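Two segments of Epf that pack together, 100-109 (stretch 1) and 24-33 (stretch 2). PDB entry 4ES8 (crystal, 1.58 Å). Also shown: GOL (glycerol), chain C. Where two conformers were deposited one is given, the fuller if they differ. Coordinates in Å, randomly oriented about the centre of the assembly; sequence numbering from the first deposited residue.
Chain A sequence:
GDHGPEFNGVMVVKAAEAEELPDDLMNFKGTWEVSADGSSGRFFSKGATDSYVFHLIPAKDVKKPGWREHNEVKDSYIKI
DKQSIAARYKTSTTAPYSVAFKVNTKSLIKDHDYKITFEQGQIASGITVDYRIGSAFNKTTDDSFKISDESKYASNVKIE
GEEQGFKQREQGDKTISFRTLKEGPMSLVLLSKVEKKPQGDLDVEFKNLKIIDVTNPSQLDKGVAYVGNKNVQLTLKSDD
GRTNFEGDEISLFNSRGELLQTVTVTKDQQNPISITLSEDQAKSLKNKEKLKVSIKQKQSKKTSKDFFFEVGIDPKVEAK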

ATOM      1  N   ALA A 100      -9.725   1.898 -17.965  1.00  6.59           N
ATOM      2  CA  ALA A 100      -9.162   1.815 -16.621  1.00  6.69           C
ATOM      3  C   ALA A 100      -7.789   2.418 -16.622  1.00  7.96           C
ATOM      4  O   ALA A 100      -7.033   2.242 -17.592  1.00  8.33           O
ATOM      5  CB  ALA A 100      -9.094   0.378 -16.151  1.00  7.90           C
ATOM      6  N   PHE A 101      -7.444   3.074 -15.519  1.00  4.39           N
ATOM      7  CA  PHE A 101      -6.097   3.581 -15.303  1.00  3.47           C
ATOM      8  C   PHE A 101      -5.421   2.840 -14.161  1.00  6.97           C
ATOM      9  O   PHE A 101      -6.084   2.416 -13.210  1.00  6.80           O
ATOM     10  CB  PHE A 101      -6.135   5.077 -14.956  1.00  4.66           C
ATOM     11  CG  PHE A 101      -6.817   5.895 -16.027  1.00  6.14           C
ATOM     12  CD1 PHE A 101      -6.281   5.981 -17.306  1.00  8.48           C
ATOM     13  CD2 PHE A 101      -7.982   6.605 -15.747  1.00  7.26           C
ATOM     14  CE1 PHE A 101      -6.920   6.723 -18.300  1.00  8.47           C
ATOM     15  CE2 PHE A 101      -8.610   7.351 -16.735  1.00  9.17           C
ATOM     16  CZ  PHE A 101      -8.067   7.426 -18.004  1.00  7.75           C
ATOM     17  N   LYS A 102      -4.093   2.713 -14.220  1.00  5.36           N
ATOM     18  CA  LYS A 102      -3.337   2.205 -13.091  1.00  4.80           C
ATOM     19  C   LYS A 102      -2.394   3.296 -12.655  1.00  7.79           C
ATOM     20  O   LYS A 102      -1.555   3.752 -13.452  1.00  8.01           O
ATOM     21  CB  LYS A 102      -2.565   0.907 -13.431  1.00  7.99           C
ATOM     22  CG  LYS A 102      -3.450  -0.326 -13.356  1.00  7.18           C
ATOM     23  CD  LYS A 102      -2.615  -1.610 -13.529  1.00  8.00           C
ATOM     24  CE  LYS A 102      -3.350  -2.806 -13.008  1.00  8.74           C
ATOM     25  NZ  LYS A 102      -2.466  -4.027 -12.984  1.00  7.84           N
ATOM     26  N   VAL A 103      -2.546   3.748 -11.415  1.00  6.40           N
ATOM     27  CA  VAL A 103      -1.629   4.734 -10.827  1.00  5.88           C
ATOM     28  C   VAL A 103      -0.754   3.970  -9.857  1.00  8.42           C
ATOM     29  O   VAL A 103      -1.239   3.340  -8.898  1.00  7.29           O
ATOM     30  CB  VAL A 103      -2.361   5.905 -10.174  1.00  8.96           C
ATOM     31  CG1 VAL A 103      -1.338   6.865  -9.572  1.00 10.56           C
ATOM     32  CG2 VAL A 103      -3.204   6.642 -11.208  1.00  8.45           C
ATOM     33  N   ASN A 104       0.541   3.916 -10.182  1.00  6.77           N
ATOM     34  CA  ASN A 104       1.474   3.091  -9.441  1.00  5.93           C
ATOM     35  C   ASN A 104       1.885   3.649  -8.086  1.00  8.24           C
ATOM     36  O   ASN A 104       1.864   4.864  -7.870  1.00  8.16           O
ATOM     37  CB  ASN A 104       2.746   2.864 -10.255  1.00  5.95           C
ATOM     38  CG  ASN A 104       2.590   1.817 -11.333  1.00 12.77           C
ATOM     39  OD1 ASN A 104       1.536   1.184 -11.498  1.00  9.80           O
ATOM     40  ND2 ASN A 104       3.650   1.630 -12.116  1.00 10.65           N
ATOM     41  N   THR A 105       2.218   2.744  -7.181  1.00  5.53           N
ATOM     42  CA  THR A 105       2.839   3.080  -5.909  1.00  6.13           C
ATOM     43  C   THR A 105       4.335   2.804  -6.001  1.00  9.37           C
ATOM     44  O   THR A 105       4.800   2.101  -6.921  1.00 10.48           O
ATOM     45  CB  THR A 105       2.249   2.239  -4.743  1.00  8.16           C
ATOM     46  OG1 THR A 105       2.749   0.894  -4.835  1.00  8.45           O
ATOM     47  CG2 THR A 105       0.698   2.218  -4.747  1.00  8.25           C
ATOM     48  N   LYS A 106       5.077   3.267  -4.997  1.00  7.27           N
ATOM     49  CA  LYS A 106       6.449   2.835  -4.827  1.00  7.76           C
ATOM     50  C   LYS A 106       6.416   1.393  -4.277  1.00 10.28           C
ATOM     51  O   LYS A 106       5.327   0.824  -4.038  1.00  9.25           O
ATOM     52  CB  LYS A 106       7.186   3.774  -3.847  1.00  8.48           C
ATOM     53  CG  LYS A 106       7.206   5.258  -4.250  1.00 11.57           C
ATOM     54  CD  LYS A 106       8.095   5.551  -5.429  1.00 19.01           C
ATOM     55  CE  LYS A 106       8.084   7.033  -5.800  1.00 17.41           C
ATOM     56  NZ  LYS A 106       8.691   7.889  -4.721  1.00 18.27           N
ATOM     57  N   SER A 107       7.594   0.806  -4.034  1.00  9.17           N
ATOM     58  CA  SER A 107       7.664  -0.560  -3.525  0.50  9.02           C
ATOM     59  C   SER A 107       7.052  -0.655  -2.133  1.00 11.35           C
ATOM     60  O   SER A 107       7.477   0.063  -1.203  1.00 13.04           O
ATOM     61  CB  SER A 107       9.111  -1.042  -3.493  0.50 10.03           C
ATOM     62  OG  SER A 107       9.154  -2.435  -3.227  0.50  9.23           O
ATOM     63  N   LEU A 108       6.048  -1.546  -1.995  1.00  8.07           N
ATOM     64  CA  LEU A 108       5.378  -1.730  -0.711  1.00  7.58           C
ATOM     65  C   LEU A 108       5.977  -2.932   0.022  1.00  9.76           C
ATOM     66  O   LEU A 108       6.640  -3.772  -0.602  1.00 10.72           O
ATOM     67  CB  LEU A 108       3.851  -1.921  -0.913  1.00  6.99           C
ATOM     68  CG  LEU A 108       3.140  -0.841  -1.764  1.00  8.66           C
ATOM     69  CD1 LEU A 108       1.655  -1.116  -1.851  1.00  9.68           C
ATOM     70  CD2 LEU A 108       3.392   0.566  -1.208  1.00 10.57           C
ATOM     71  N   ILE A 109       5.767  -2.993   1.335  1.00  7.31           N
ATOM     72  CA  ILE A 109       6.242  -4.104   2.160  1.00  7.41           C
ATOM     73  C   ILE A 109       5.145  -5.147   2.239  1.00  9.55           C
ATOM     74  O   ILE A 109       3.972  -4.810   2.402  1.00  9.50           O
ATOM     75  CB  ILE A 109       6.660  -3.601   3.569  1.00  9.98           C
ATOM     76  CG1 ILE A 109       7.892  -2.677   3.435  1.00  9.48           C
ATOM     77  CG2 ILE A 109       6.978  -4.782   4.528  1.00 11.57           C
ATOM     78  CD1 ILE A 109       8.179  -1.853   4.710  1.00 11.56           C
TER
HETATM   79  C1  GOL C 501       7.042  10.401  -6.695  1.00 16.17           C
HETATM   80  O1  GOL C 501       8.191  10.507  -5.817  1.00 14.87           O
HETATM   81  C2  GOL C 501       6.294  11.729  -6.707  1.00 16.05           C
HETATM   82  O2  GOL C 501       5.988  12.153  -5.384  1.00 19.52           O
HETATM   83  C3  GOL C 501       5.032  11.606  -7.563  1.00 15.99           C
HETATM   84  O3  GOL C 501       4.090  10.684  -6.987  1.00 14.46           O
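Stretch 2, residues 24-33: DLMNFKGTWE

Stretch 2 runs roughly antiparallel to stretch 1: the CA 25 to 32 vector makes 149° with CA 101 to 108. It is mostly loop, with a weakly bonded strand near Met26 and Asn27. CA separations chart the approach, falling from 10.6 Å for Phe101–Trp32 to 6.3 Å for Val103–Phe28 and 4.4 Å for Thr105–Met26. Two backbone hydrogen bonds fix the close end, Lys106 N to Leu25 O (2.7 Å, 168° at the hydrogen) and Asn27 N to Asn104 O (2.8 Å, 151°). Farther along, water 3 bridges the widening gap, donating to Asn27 O (2.8 Å) and accepting from Asn104 N (3.0 Å).

Side chains fill what the backbones leave open. Val103 points toward stretch 2, and its CG1 fits between two neighbours, 3.1 Å from Met26 CE and 3.5 Å from Phe28 CD1. Met26 starts away from stretch 1, but its m, m, m chain curls back to deliver that methyl. Where the backbones are farthest apart, large rings span the distance: Phe101 CE1 lies 3.6 Å from Trp32 CH2, with planes oblique at 31°. At the other end, Leu108 CD2 meets Leu25 CD1 at 4.0 Å. Lys106 lies across the edge, its CE 3.6 Å from Asn27 CG. The contact buries 548 Å², both sides summed.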

ATOM      1  N   ASP A  24       4.592   9.684   1.659  1.00 11.06           N
ATOM      2  CA  ASP A  24       3.589   9.393   0.624  0.50 10.36           C
ATOM      3  C   ASP A  24       4.264   8.403  -0.312  1.00 13.26           C
ATOM      4  O   ASP A  24       5.402   8.657  -0.752  1.00 14.22           O
ATOM      5  CB  ASP A  24       3.126  10.665  -0.121  0.50 11.74           C
ATOM      6  CG  ASP A  24       2.226  10.475  -1.346  0.50 17.84           C
ATOM      7  OD1 ASP A  24       1.714   9.344  -1.560  0.50 13.81           O
ATOM      8  OD2 ASP A  24       2.011  11.460  -2.073  0.50 22.25           O
ATOM      9  N   LEU A  25       3.594   7.295  -0.620  1.00  7.78           N
ATOM     10  CA  LEU A  25       4.214   6.275  -1.460  1.00  6.81           C
ATOM     11  C   LEU A  25       3.637   6.175  -2.859  1.00  9.84           C
ATOM     12  O   LEU A  25       3.854   5.151  -3.541  1.00  9.69           O
ATOM     13  CB  LEU A  25       4.130   4.914  -0.755  1.00  7.52           C
ATOM     14  CG  LEU A  25       4.774   4.868   0.629  1.00 11.29           C
ATOM     15  CD1 LEU A  25       4.469   3.515   1.321  1.00 11.47           C
ATOM     16  CD2 LEU A  25       6.309   5.151   0.551  1.00 14.25           C
ATOM     17  N   MET A  26       2.942   7.231  -3.330  1.00  7.68           N
ATOM     18  CA  MET A  26       2.462   7.277  -4.708  0.50  7.11           C
ATOM     19  C   MET A  26       3.610   7.417  -5.663  1.00 10.54           C
ATOM     20  O   MET A  26       4.633   8.022  -5.283  1.00 10.52           O
ATOM     21  CB  MET A  26       1.569   8.505  -4.904  0.50  8.19           C
ATOM     22  CG  MET A  26       0.216   8.350  -4.339  0.50  9.90           C
ATOM     23  SD  MET A  26      -0.713   6.903  -4.906  0.50 11.74           S
ATOM     24  CE  MET A  26      -0.733   7.167  -6.538  0.50  9.78           C
ATOM     25  N   ASN A  27       3.474   6.925  -6.888  1.00  7.22           N
ATOM     26  CA  ASN A  27       4.474   7.160  -7.922  1.00  6.68           C
ATOM     27  C   ASN A  27       3.700   7.669  -9.135  1.00  9.55           C
ATOM     28  O   ASN A  27       3.472   6.919 -10.107  1.00  8.82           O
ATOM     29  CB  ASN A  27       5.365   5.961  -8.225  1.00  8.62           C
ATOM     30  CG  ASN A  27       6.586   6.379  -9.041  1.00 13.84           C
ATOM     31  OD1 ASN A  27       6.836   7.583  -9.271  1.00 11.27           O
ATOM     32  ND2 ASN A  27       7.378   5.401  -9.457  1.00 14.88           N
ATOM     33  N   PHE A  28       3.237   8.935  -9.051  1.00  8.77           N
ATOM     34  CA  PHE A  28       2.399   9.539 -10.080  1.00  8.55           C
ATOM     35  C   PHE A  28       3.059  10.822 -10.586  1.00 10.98           C
ATOM     36  O   PHE A  28       2.963  11.856  -9.911  1.00  9.99           O
ATOM     37  CB  PHE A  28       0.977   9.812  -9.527  1.00  8.92           C
ATOM     38  CG  PHE A  28       0.045  10.462 -10.522  1.00  8.31           C
ATOM     39  CD1 PHE A  28      -0.640   9.702 -11.462  1.00 10.62           C
ATOM     40  CD2 PHE A  28      -0.178  11.836 -10.496  1.00 10.00           C
ATOM     41  CE1 PHE A  28      -1.518  10.310 -12.382  1.00 11.05           C
ATOM     42  CE2 PHE A  28      -1.053  12.436 -11.409  1.00 12.38           C
ATOM     43  CZ  PHE A  28      -1.717  11.669 -12.349  1.00 10.54           C
ATOM     44  N   LYS A  29       3.752  10.746 -11.745  1.00  8.83           N
ATOM     45  CA  LYS A  29       4.426  11.937 -12.282  1.00  9.11           C
ATOM     46  C   LYS A  29       3.600  12.655 -13.366  1.00 12.19           C
ATOM     47  O   LYS A  29       4.064  13.645 -13.931  1.00 14.42           O
ATOM     48  CB  LYS A  29       5.822  11.591 -12.800  1.00 10.92           C
ATOM     49  CG  LYS A  29       6.821  11.308 -11.673  1.00 14.71           C
ATOM     50  CD  LYS A  29       7.617  12.536 -11.298  1.00 29.60           C
ATOM     51  CE  LYS A  29       8.627  12.208 -10.226  1.00 29.23           C
ATOM     52  NZ  LYS A  29       9.816  11.503 -10.774  1.00 28.84           N
ATOM     53  N   GLY A  30       2.389  12.167 -13.654  1.00  7.56           N
ATOM     54  CA  GLY A  30       1.494  12.806 -14.604  1.00  7.54           C
ATOM     55  C   GLY A  30       1.935  12.663 -16.043  1.00  9.98           C
ATOM     56  O   GLY A  30       1.960  13.643 -16.800  1.00 11.31           O
ATOM     57  N   THR A  31       2.246  11.421 -16.448  1.00  7.68           N
ATOM     58  CA  THR A  31       2.673  11.203 -17.824  1.00  8.41           C
ATOM     59  C   THR A  31       2.243   9.839 -18.347  1.00 10.49           C
ATOM     60  O   THR A  31       2.223   8.832 -17.597  1.00  8.94           O
ATOM     61  CB  THR A  31       4.238  11.366 -17.957  1.00  9.88           C
ATOM     62  OG1 THR A  31       4.605  11.190 -19.330  1.00 11.56           O
ATOM     63  CG2 THR A  31       5.035  10.375 -17.085  1.00 11.09           C
ATOM     64  N   TRP A  32       1.990   9.807 -19.670  1.00  8.92           N
ATOM     65  CA  TRP A  32       1.715   8.575 -20.410  1.00  8.19           C
ATOM     66  C   TRP A  32       3.004   7.919 -20.977  1.00 12.00           C
ATOM     67  O   TRP A  32       2.935   6.782 -21.449  1.00  9.46           O
ATOM     68  CB  TRP A  32       0.743   8.800 -21.579  1.00  7.84           C
ATOM     69  CG  TRP A  32      -0.569   9.399 -21.205  1.00  7.84           C
ATOM     70  CD1 TRP A  32      -1.144  10.501 -21.769  1.00 10.56           C
ATOM     71  CD2 TRP A  32      -1.540   8.855 -20.297  1.00  6.73           C
ATOM     72  NE1 TRP A  32      -2.404  10.700 -21.251  1.00  8.74           N
ATOM     73  CE2 TRP A  32      -2.669   9.712 -20.329  1.00  8.85           C
ATOM     74  CE3 TRP A  32      -1.560   7.734 -19.431  1.00  7.45           C
ATOM     75  CZ2 TRP A  32      -3.816   9.475 -19.555  1.00  7.66           C
ATOM     76  CZ3 TRP A  32      -2.679   7.535 -18.625  1.00  7.85           C
ATOM     77  CH2 TRP A  32      -3.784   8.405 -18.679  1.00  8.22           C
ATOM     78  N   GLU A  33       4.128   8.665 -21.004  1.00 10.83           N
ATOM     79  CA  GLU A  33       5.400   8.163 -21.544  1.00 10.19           C
ATOM     80  C   GLU A  33       5.734   6.856 -20.824  1.00 12.66           C
ATOM     81  O   GLU A  33       6.013   6.849 -19.631  1.00 10.79           O
ATOM     82  CB  GLU A  33       6.495   9.225 -21.387  1.00 10.90           C
ATOM     83  CG  GLU A  33       7.737   8.817 -22.171  1.00 14.65           C
ATOM     84  CD  GLU A  33       8.904   9.774 -22.053  1.00 25.83           C
ATOM     85  OE1 GLU A  33       8.874  10.673 -21.183  1.00 21.62           O
ATOM     86  OE2 GLU A  33       9.840   9.640 -22.871  1.00 23.18           O
TER
HETATM   87  O   HOH W   1       7.926   8.604  -1.422  1.00 31.45           O
HETATM   88  O   HOH W   2       6.407   8.508  -3.275  1.00 42.31           O
HETATM   89  O   HOH W   3       1.600   6.000 -12.046  1.00  7.84           O
HETATM   90  O   HOH W   4       6.885   2.535  -8.544  1.00 14.33           O